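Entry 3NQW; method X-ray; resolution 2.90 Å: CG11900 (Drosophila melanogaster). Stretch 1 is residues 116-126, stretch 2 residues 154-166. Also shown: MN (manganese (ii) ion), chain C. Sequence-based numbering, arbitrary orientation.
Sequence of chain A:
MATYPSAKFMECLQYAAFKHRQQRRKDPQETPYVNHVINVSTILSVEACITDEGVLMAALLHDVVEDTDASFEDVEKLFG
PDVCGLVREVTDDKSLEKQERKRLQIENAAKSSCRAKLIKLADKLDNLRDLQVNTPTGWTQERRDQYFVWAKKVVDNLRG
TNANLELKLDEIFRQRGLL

Stretch 1 (116-126) AKLIKLADKLD
Stretch 2 154-166: VVDNLRGTNANLE

No hydrogen bond joins these two stretches, although lysines, a threonine and a glutamate line their interface; the 698 Å² buried between them illustrates how packing can join segments while polar groups order each segment internally. Residues 116-126 form one continuous helix. Against it runs helical 154-158, its axis 10.1 Å away at closest approach and inclined at 147°, nearly antiparallel; a turn through Arg159 to Asn162 then leads into a new helix. The register sets CA of Lys117 6.0 Å from CA of Leu158, CA of Leu121 6.5 Å from CA of Val155, and CA of Ala122 6.8 Å from CA of Leu165.

Leu121 (m, t) is the central knob, seated among Val155, Leu158, Leu165 and Glu166. Its CD2 lies 3.5 Å from Leu158 CB and 4.1 Å from Val155 CG1, while its CD1 reaches Thr161 CB at 3.5 Å. Leu165 (m, t) returns the arrangement, entering a hole formed by Leu118, Leu121, Ala122 and Leu125; its CD2 is 4.2 Å from Leu125 CD2. The small Ala122 side chain lines this hole, its CB 4.4 Å from Leu165 CD1.

The lysines contribute their aliphatic lengths. Lys117 (m, t, t, t) brings CD to 3.0 Å from Thr161 OG1, Lys120 (m, t, t, t) lays CD 3.6 Å from Leu158 CD2, and Lys124 (m, m, t, m) sets CG 3.9 Å from Val155 CG2.

The turn is braced from within. Gly160 adopts phi/psi 85/-13, where a CB would jam against the preceding carbonyl. Its N donates to Glu166 OE2 (3.1 Å), and Thr161 OG1 (chi1 m) donates to Leu158 O (2.5 Å). Asn162 (chi1 t) caps the new helix: its OD1 accepts from Leu165 N at 2.8 Å and, weakly, from Asn164 N at 3.0 Å.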

# COMPACT_ATOMS: atom_id res chain seq x y z
N ALA A 116 -17.06 -8.45 -9.56
CA ALA A 116 -16.18 -9.50 -9.04
C ALA A 116 -15.32 -10.11 -10.15
O ALA A 116 -14.24 -10.62 -9.89
CB ALA A 116 -17.01 -10.60 -8.35
N LYS A 117 -15.81 -10.07 -11.39
CA LYS A 117 -15.02 -10.61 -12.48
C LYS A 117 -13.82 -9.69 -12.68
O LYS A 117 -12.71 -10.16 -12.95
CB LYS A 117 -15.83 -10.69 -13.78
CG LYS A 117 -17.00 -11.69 -13.81
CD LYS A 117 -17.51 -11.82 -15.25
CE LYS A 117 -18.94 -12.32 -15.36
NZ LYS A 117 -19.52 -12.04 -16.73
N LEU A 118 -14.04 -8.39 -12.55
CA LEU A 118 -12.96 -7.40 -12.73
C LEU A 118 -11.79 -7.70 -11.84
O LEU A 118 -10.65 -7.69 -12.31
CB LEU A 118 -13.45 -5.99 -12.41
CG LEU A 118 -14.39 -5.35 -13.42
CD1 LEU A 118 -14.64 -3.93 -12.98
CD2 LEU A 118 -13.78 -5.37 -14.80
N ILE A 119 -12.06 -7.95 -10.56
CA ILE A 119 -11.01 -8.29 -9.61
C ILE A 119 -10.35 -9.60 -10.02
O ILE A 119 -9.13 -9.69 -10.11
CB ILE A 119 -11.54 -8.47 -8.15
CG1 ILE A 119 -12.05 -7.15 -7.57
CG2 ILE A 119 -10.42 -9.03 -7.26
CD1 ILE A 119 -13.57 -7.03 -7.45
N LYS A 120 -11.16 -10.62 -10.29
CA LYS A 120 -10.61 -11.90 -10.66
C LYS A 120 -9.68 -11.83 -11.84
O LYS A 120 -8.65 -12.50 -11.86
CB LYS A 120 -11.75 -12.87 -10.94
CG LYS A 120 -12.55 -13.22 -9.72
CD LYS A 120 -13.49 -14.34 -10.08
CE LYS A 120 -14.23 -14.88 -8.90
NZ LYS A 120 -14.74 -16.18 -9.35
N LEU A 121 -10.04 -11.01 -12.83
CA LEU A 121 -9.21 -10.82 -14.04
C LEU A 121 -7.88 -10.14 -13.67
O LEU A 121 -6.81 -10.67 -13.97
CB LEU A 121 -9.96 -9.95 -15.07
CG LEU A 121 -11.15 -10.57 -15.81
CD1 LEU A 121 -11.79 -9.53 -16.72
CD2 LEU A 121 -10.67 -11.76 -16.62
N ALA A 122 -7.96 -8.97 -13.03
CA ALA A 122 -6.77 -8.24 -12.62
C ALA A 122 -5.87 -9.11 -11.74
O ALA A 122 -4.65 -9.12 -11.92
CB ALA A 122 -7.17 -6.98 -11.89
N ASP A 123 -6.48 -9.84 -10.80
CA ASP A 123 -5.77 -10.74 -9.87
C ASP A 123 -4.91 -11.69 -10.70
O ASP A 123 -3.74 -11.94 -10.39
CB ASP A 123 -6.81 -11.55 -9.08
CG ASP A 123 -6.22 -12.32 -7.91
OD1 ASP A 123 -5.01 -12.25 -7.62
OD2 ASP A 123 -7.01 -13.02 -7.25
N LYS A 124 -5.52 -12.21 -11.76
CA LYS A 124 -4.81 -13.10 -12.65
C LYS A 124 -3.72 -12.33 -13.40
O LYS A 124 -2.55 -12.71 -13.35
CB LYS A 124 -5.77 -13.75 -13.66
CG LYS A 124 -6.76 -14.73 -13.03
CD LYS A 124 -6.06 -15.91 -12.34
CE LYS A 124 -7.10 -16.81 -11.68
NZ LYS A 124 -7.96 -15.98 -10.76
N LEU A 125 -4.09 -11.24 -14.07
CA LEU A 125 -3.11 -10.46 -14.81
C LEU A 125 -1.84 -10.23 -13.99
O LEU A 125 -0.75 -10.57 -14.44
CB LEU A 125 -3.69 -9.12 -15.25
CG LEU A 125 -2.80 -8.23 -16.12
CD1 LEU A 125 -2.23 -9.00 -17.30
CD2 LEU A 125 -3.63 -7.05 -16.61
N ASP A 126 -2.00 -9.66 -12.80
CA ASP A 126 -0.85 -9.39 -11.95
C ASP A 126 0.00 -10.64 -11.72
O ASP A 126 1.19 -10.66 -12.03
CB ASP A 126 -1.28 -8.81 -10.60
CG ASP A 126 -0.10 -8.56 -9.68
OD1 ASP A 126 0.77 -7.72 -10.02
OD2 ASP A 126 -0.02 -9.20 -8.61
N VAL A 154 -9.50 -20.39 -16.49
CA VAL A 154 -10.31 -19.52 -15.65
C VAL A 154 -10.64 -18.23 -16.39
O VAL A 154 -11.82 -17.87 -16.54
CB VAL A 154 -9.57 -19.13 -14.36
CG1 VAL A 154 -10.42 -18.14 -13.58
CG2 VAL A 154 -9.29 -20.37 -13.51
N VAL A 155 -9.60 -17.54 -16.85
CA VAL A 155 -9.75 -16.28 -17.58
C VAL A 155 -10.64 -16.45 -18.80
O VAL A 155 -11.33 -15.51 -19.20
CB VAL A 155 -8.37 -15.71 -18.05
CG1 VAL A 155 -8.57 -14.46 -18.89
CG2 VAL A 155 -7.52 -15.38 -16.85
N ASP A 156 -10.64 -17.63 -19.40
CA ASP A 156 -11.48 -17.88 -20.56
C ASP A 156 -12.97 -17.83 -20.21
O ASP A 156 -13.81 -17.60 -21.08
CB ASP A 156 -11.16 -19.22 -21.21
CG ASP A 156 -10.08 -19.12 -22.27
OD1 ASP A 156 -9.76 -17.98 -22.66
OD2 ASP A 156 -9.58 -20.17 -22.70
N ASN A 157 -13.28 -18.06 -18.93
CA ASN A 157 -14.67 -18.03 -18.47
C ASN A 157 -15.01 -16.68 -17.85
O ASN A 157 -16.19 -16.36 -17.62
CB ASN A 157 -14.91 -19.17 -17.47
CG ASN A 157 -14.79 -20.57 -18.11
OD1 ASN A 157 -14.71 -21.58 -17.41
ND2 ASN A 157 -14.78 -20.62 -19.44
N LEU A 158 -13.99 -15.87 -17.57
CA LEU A 158 -14.21 -14.54 -16.98
C LEU A 158 -14.34 -13.45 -18.05
O LEU A 158 -14.74 -12.32 -17.75
CB LEU A 158 -13.06 -14.20 -16.03
CG LEU A 158 -13.12 -14.97 -14.71
CD1 LEU A 158 -11.73 -15.36 -14.29
CD2 LEU A 158 -13.83 -14.13 -13.66
N ARG A 159 -14.01 -13.81 -19.29
CA ARG A 159 -14.05 -12.92 -20.45
C ARG A 159 -15.41 -12.21 -20.57
O ARG A 159 -16.35 -12.53 -19.84
CB ARG A 159 -13.75 -13.70 -21.74
CG ARG A 159 -12.69 -14.82 -21.60
CD ARG A 159 -12.20 -15.35 -22.96
NE ARG A 159 -11.33 -14.37 -23.62
CZ ARG A 159 -10.01 -14.31 -23.47
NH1 ARG A 159 -9.38 -15.19 -22.69
NH2 ARG A 159 -9.32 -13.36 -24.07
N GLY A 160 -15.51 -11.27 -21.51
CA GLY A 160 -16.75 -10.53 -21.69
C GLY A 160 -16.83 -9.35 -20.74
O GLY A 160 -17.67 -8.45 -20.89
N THR A 161 -15.93 -9.35 -19.75
CA THR A 161 -15.86 -8.30 -18.73
C THR A 161 -15.10 -7.06 -19.21
O THR A 161 -15.71 -6.14 -19.76
CB THR A 161 -15.19 -8.84 -17.43
OG1 THR A 161 -15.79 -10.10 -17.08
CG2 THR A 161 -15.38 -7.87 -16.28
N ASN A 162 -13.78 -7.03 -19.02
CA ASN A 162 -12.99 -5.87 -19.43
C ASN A 162 -12.20 -6.15 -20.71
O ASN A 162 -11.28 -6.96 -20.73
CB ASN A 162 -12.04 -5.45 -18.29
CG ASN A 162 -11.54 -4.02 -18.43
OD1 ASN A 162 -10.57 -3.75 -19.12
ND2 ASN A 162 -12.22 -3.09 -17.77
N ALA A 163 -12.59 -5.48 -21.78
CA ALA A 163 -11.94 -5.65 -23.07
C ALA A 163 -10.48 -5.24 -23.00
O ALA A 163 -9.66 -5.66 -23.82
CB ALA A 163 -12.65 -4.83 -24.14
N ASN A 164 -10.14 -4.41 -22.02
CA ASN A 164 -8.76 -3.98 -21.91
C ASN A 164 -7.90 -4.96 -21.13
O ASN A 164 -6.83 -5.35 -21.58
CB ASN A 164 -8.69 -2.60 -21.28
CG ASN A 164 -7.31 -2.00 -21.38
OD1 ASN A 164 -6.50 -2.42 -22.22
ND2 ASN A 164 -7.02 -1.02 -20.53
N LEU A 165 -8.37 -5.35 -19.96
CA LEU A 165 -7.64 -6.30 -19.13
C LEU A 165 -7.50 -7.60 -19.90
O LEU A 165 -6.40 -8.15 -20.00
CB LEU A 165 -8.39 -6.54 -17.82
CG LEU A 165 -8.53 -5.36 -16.84
CD1 LEU A 165 -9.27 -5.80 -15.58
CD2 LEU A 165 -7.15 -4.84 -16.48
N GLU A 166 -8.60 -8.09 -20.45
CA GLU A 166 -8.60 -9.34 -21.21
C GLU A 166 -7.70 -9.27 -22.43
O GLU A 166 -7.14 -10.27 -22.86
CB GLU A 166 -10.01 -9.67 -21.68
CG GLU A 166 -10.94 -10.04 -20.56
CD GLU A 166 -12.38 -9.75 -20.91
OE1 GLU A 166 -13.12 -9.30 -20.00
OE2 GLU A 166 -12.77 -9.98 -22.09
MN MN C . -4.24 -12.45 -5.43